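Long-range contact in FAD-dependent pyridine nucleotide-disulphide oxidoreductase (Desulfovibrio vulgaris, PDB 3IWA), which probably uses a bound FAD to pass electrons from a reduced pyridine nucleotide to a disulphide or similar acceptor: residues 206-211 against 342-347. Residues are numbered along the deposited sequence; the frame is centred on the assembly and turned at random.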
ATOM      1  N   GLN A 206      -8.204  -0.026 -22.811  1.00 43.37           N
ATOM      2  CA  GLN A 206      -9.174  -0.885 -23.514  1.00 44.08           C
ATOM      3  C   GLN A 206      -9.954  -1.743 -22.548  1.00 44.39           C
ATOM      4  O   GLN A 206     -11.130  -2.056 -22.781  1.00 44.41           O
ATOM      5  CB  GLN A 206      -8.509  -1.856 -24.494  1.00 44.57           C
ATOM      6  CG  GLN A 206      -7.548  -1.294 -25.517  1.00 47.35           C
ATOM      7  CD  GLN A 206      -8.147  -0.244 -26.418  1.00 51.34           C
ATOM      8  OE1 GLN A 206      -9.364  -0.227 -26.685  1.00 53.11           O
ATOM      9  NE2 GLN A 206      -7.284   0.650 -26.904  1.00 52.31           N
ATOM     10  N   MET A 207      -9.292  -2.191 -21.492  1.00 44.43           N
ATOM     11  CA  MET A 207      -9.993  -2.922 -20.460  1.00 45.57           C
ATOM     12  C   MET A 207     -11.098  -2.029 -19.882  1.00 45.02           C
ATOM     13  O   MET A 207     -12.221  -2.461 -19.691  1.00 45.79           O
ATOM     14  CB  MET A 207      -9.031  -3.398 -19.347  1.00 46.29           C
ATOM     15  CG  MET A 207      -8.026  -4.554 -19.704  1.00 49.57           C
ATOM     16  SD  MET A 207      -8.812  -6.021 -20.441  1.00 53.41           S
ATOM     17  CE  MET A 207      -9.027  -5.552 -22.136  1.00 55.79           C
ATOM     18  N   LEU A 208     -10.783  -0.776 -19.599  1.00 44.53           N
ATOM     19  CA  LEU A 208     -11.787   0.110 -19.018  1.00 44.07           C
ATOM     20  C   LEU A 208     -12.857   0.397 -20.073  1.00 43.73           C
ATOM     21  O   LEU A 208     -14.035   0.421 -19.756  1.00 43.53           O
ATOM     22  CB  LEU A 208     -11.172   1.404 -18.462  1.00 43.10           C
ATOM     23  CG  LEU A 208     -10.323   1.365 -17.191  1.00 43.05           C
ATOM     24  CD1 LEU A 208      -8.928   0.688 -17.426  1.00 43.14           C
ATOM     25  CD2 LEU A 208     -10.130   2.789 -16.643  1.00 39.74           C
ATOM     26  N   ARG A 209     -12.440   0.602 -21.316  1.00 44.00           N
ATOM     27  CA  ARG A 209     -13.377   0.841 -22.418  1.00 45.03           C
ATOM     28  C   ARG A 209     -14.412  -0.277 -22.503  1.00 46.27           C
ATOM     29  O   ARG A 209     -15.611   0.012 -22.620  1.00 46.28           O
ATOM     30  CB  ARG A 209     -12.664   1.005 -23.764  1.00 44.53           C
ATOM     31  CG  ARG A 209     -13.578   1.497 -24.882  1.00 43.47           C
ATOM     32  CD  ARG A 209     -12.827   1.735 -26.199  1.00 42.55           C
ATOM     33  NE  ARG A 209     -13.739   2.126 -27.294  1.00 40.19           N
ATOM     34  CZ  ARG A 209     -13.434   2.947 -28.295  1.00 40.80           C
ATOM     35  NH1 ARG A 209     -12.243   3.505 -28.429  1.00 38.50           N
ATOM     36  NH2 ARG A 209     -14.365   3.256 -29.181  1.00 47.33           N
ATOM     37  N   HIS A 210     -13.964  -1.529 -22.369  1.00 47.94           N
ATOM     38  CA  HIS A 210     -14.853  -2.685 -22.520  1.00 49.25           C
ATOM     39  C   HIS A 210     -15.851  -2.725 -21.402  1.00 49.72           C
ATOM     40  O   HIS A 210     -17.017  -3.029 -21.641  1.00 50.04           O
ATOM     41  CB  HIS A 210     -14.106  -4.018 -22.537  1.00 49.99           C
ATOM     42  CG  HIS A 210     -15.011  -5.223 -22.568  1.00 52.63           C
ATOM     43  ND1 HIS A 210     -15.103  -6.117 -21.520  1.00 54.61           N
ATOM     44  CD2 HIS A 210     -15.873  -5.670 -23.518  1.00 55.36           C
ATOM     45  CE1 HIS A 210     -15.960  -7.073 -21.832  1.00 56.24           C
ATOM     46  NE2 HIS A 210     -16.455  -6.816 -23.030  1.00 57.09           N
ATOM     47  N   ASP A 211     -15.393  -2.448 -20.183  1.00 49.59           N
ATOM     48  CA  ASP A 211     -16.294  -2.386 -19.063  1.00 49.73           C
ATOM     49  C   ASP A 211     -17.425  -1.435 -19.413  1.00 49.79           C
ATOM     50  O   ASP A 211     -18.576  -1.756 -19.151  1.00 50.02           O
ATOM     51  CB  ASP A 211     -15.581  -1.971 -17.769  1.00 49.98           C
ATOM     52  CG  ASP A 211     -16.497  -2.059 -16.532  1.00 51.02           C
ATOM     53  OD1 ASP A 211     -17.342  -1.161 -16.361  1.00 54.49           O
ATOM     54  OD2 ASP A 211     -16.389  -3.003 -15.718  1.00 51.78           O
ATOM     55  N   VAL A 342     -10.750   4.696 -10.029  1.00 47.09           N
ATOM     56  CA  VAL A 342     -12.095   4.788 -10.597  1.00 48.23           C
ATOM     57  C   VAL A 342     -12.783   3.418 -10.505  1.00 49.68           C
ATOM     58  O   VAL A 342     -12.213   2.388 -10.889  1.00 49.78           O
ATOM     59  CB  VAL A 342     -12.076   5.178 -12.077  1.00 47.95           C
ATOM     60  CG1 VAL A 342     -13.380   5.776 -12.456  1.00 49.20           C
ATOM     61  CG2 VAL A 342     -11.017   6.172 -12.359  1.00 49.93           C
ATOM     62  N   LYS A 343     -14.003   3.407  -9.997  1.00 51.26           N
ATOM     63  CA  LYS A 343     -14.827   2.221 -10.000  1.00 53.04           C
ATOM     64  C   LYS A 343     -15.779   2.307 -11.203  1.00 52.93           C
ATOM     65  O   LYS A 343     -16.459   3.324 -11.401  1.00 51.94           O
ATOM     66  CB  LYS A 343     -15.579   2.111  -8.676  1.00 54.06           C
ATOM     67  CG  LYS A 343     -16.682   1.036  -8.629  1.00 57.89           C
ATOM     68  CD  LYS A 343     -16.228  -0.299  -8.030  1.00 61.42           C
ATOM     69  CE  LYS A 343     -17.250  -1.425  -8.327  1.00 63.36           C
ATOM     70  NZ  LYS A 343     -17.447  -1.675  -9.801  1.00 64.09           N
ATOM     71  N   LEU A 344     -15.764   1.250 -12.020  1.00 53.04           N
ATOM     72  CA  LEU A 344     -16.596   1.152 -13.227  1.00 53.82           C
ATOM     73  C   LEU A 344     -17.712   0.127 -12.956  1.00 54.44           C
ATOM     74  O   LEU A 344     -18.045  -0.133 -11.809  1.00 54.82           O
ATOM     75  CB  LEU A 344     -15.753   0.826 -14.485  1.00 53.52           C
ATOM     76  CG  LEU A 344     -14.585   1.766 -14.804  1.00 52.61           C
ATOM     77  CD1 LEU A 344     -13.764   1.245 -15.945  1.00 51.51           C
ATOM     78  CD2 LEU A 344     -15.093   3.139 -15.115  1.00 50.73           C
ATOM     79  N   PHE A 345     -18.323  -0.439 -13.980  1.00 55.56           N
ATOM     80  CA  PHE A 345     -19.482  -1.301 -13.736  1.00 56.22           C
ATOM     81  C   PHE A 345     -19.069  -2.545 -12.979  1.00 57.30           C
ATOM     82  O   PHE A 345     -19.587  -2.814 -11.910  1.00 58.06           O
ATOM     83  CB  PHE A 345     -20.194  -1.631 -15.034  1.00 55.93           C
ATOM     84  CG  PHE A 345     -20.917  -0.458 -15.606  1.00 53.79           C
ATOM     85  CD1 PHE A 345     -22.197  -0.157 -15.189  1.00 53.80           C
ATOM     86  CD2 PHE A 345     -20.295   0.374 -16.516  1.00 51.29           C
ATOM     87  CE1 PHE A 345     -22.878   0.954 -15.700  1.00 54.24           C
ATOM     88  CE2 PHE A 345     -20.947   1.482 -17.041  1.00 51.77           C
ATOM     89  CZ  PHE A 345     -22.251   1.776 -16.636  1.00 53.78           C
ATOM     90  N   GLU A 346     -18.103  -3.271 -13.517  1.00 58.39           N
ATOM     91  CA  GLU A 346     -17.606  -4.502 -12.886  1.00 58.96           C
ATOM     92  C   GLU A 346     -16.135  -4.386 -12.452  1.00 57.53           C
ATOM     93  O   GLU A 346     -15.767  -4.854 -11.384  1.00 58.79           O
ATOM     94  CB  GLU A 346     -17.799  -5.694 -13.833  1.00 59.93           C
ATOM     95  CG  GLU A 346     -19.269  -5.947 -14.224  1.00 62.81           C
ATOM     96  CD  GLU A 346     -19.407  -6.396 -15.673  1.00 67.90           C
ATOM     97  OE1 GLU A 346     -18.631  -7.298 -16.081  1.00 71.72           O
ATOM     98  OE2 GLU A 346     -20.275  -5.854 -16.401  1.00 69.55           O
ATOM     99  N   GLY A 347     -15.296  -3.749 -13.248  1.00 55.45           N
ATOM    100  CA  GLY A 347     -13.900  -3.587 -12.851  1.00 53.56           C
ATOM    101  C   GLY A 347     -13.639  -2.285 -12.131  1.00 51.73           C
ATOM    102  O   GLY A 347     -14.498  -1.417 -12.069  1.00 51.18           O
TER
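The tight turn of a beta hairpin, Leu344 to Gly347, presents three successive backbone N-H groups to the carboxylate of Asp211 on helix 202-214. OD1 accepts from Phe345 N at 2.7 Å, the donor coming on the syn side and somewhat out of the carboxylate plane. OD2 takes two bonds: Glu346 N reaches its syn lone pair at 2.8 Å, while Gly347 N lies above the plane, 2.8 Å away, in the straightest bond of the three (169°). The side chain leaves the helix with CG anti to the backbone N (chi1 -173°), which carries the carboxylate out to the turn. Aspartate suits this buried place because both oxygens can accept, and three N-H dipoles would be expected to stabilise its negative charge.

The hairpin joins strands 340-343 and 348-353 of the antiparallel sheet in the dimerisation domain, whereas helix 202-214 lies within the pyridine nucleotide-disulphide oxidoreductase family region, so the carboxylate joins the turn of one family region to a helix of the other. The turn is closed by Leu344 N bonding to Gly347 O at 3.0 Å, and Lys343 NZ bends back to Leu344 O at 2.6 Å.

Beside the carboxylate, Leu344 turns CD1 onto Leu208 CB, 3.6 Å apart, the two side chains crossing at about a right angle; branched aliphatic groups fill this buried spot, where Phe405 also covers Leu208. The Phe345 ring sets its edge to Asp211, CD2 lying 3.3 Å from OD1, and the Phe345 side chain also touches Val176 of helix 169-182. Glu346, at the exposed margin, sends its carboxylate to a salt bridge with Lys214 and a hydrogen bond with Asn215.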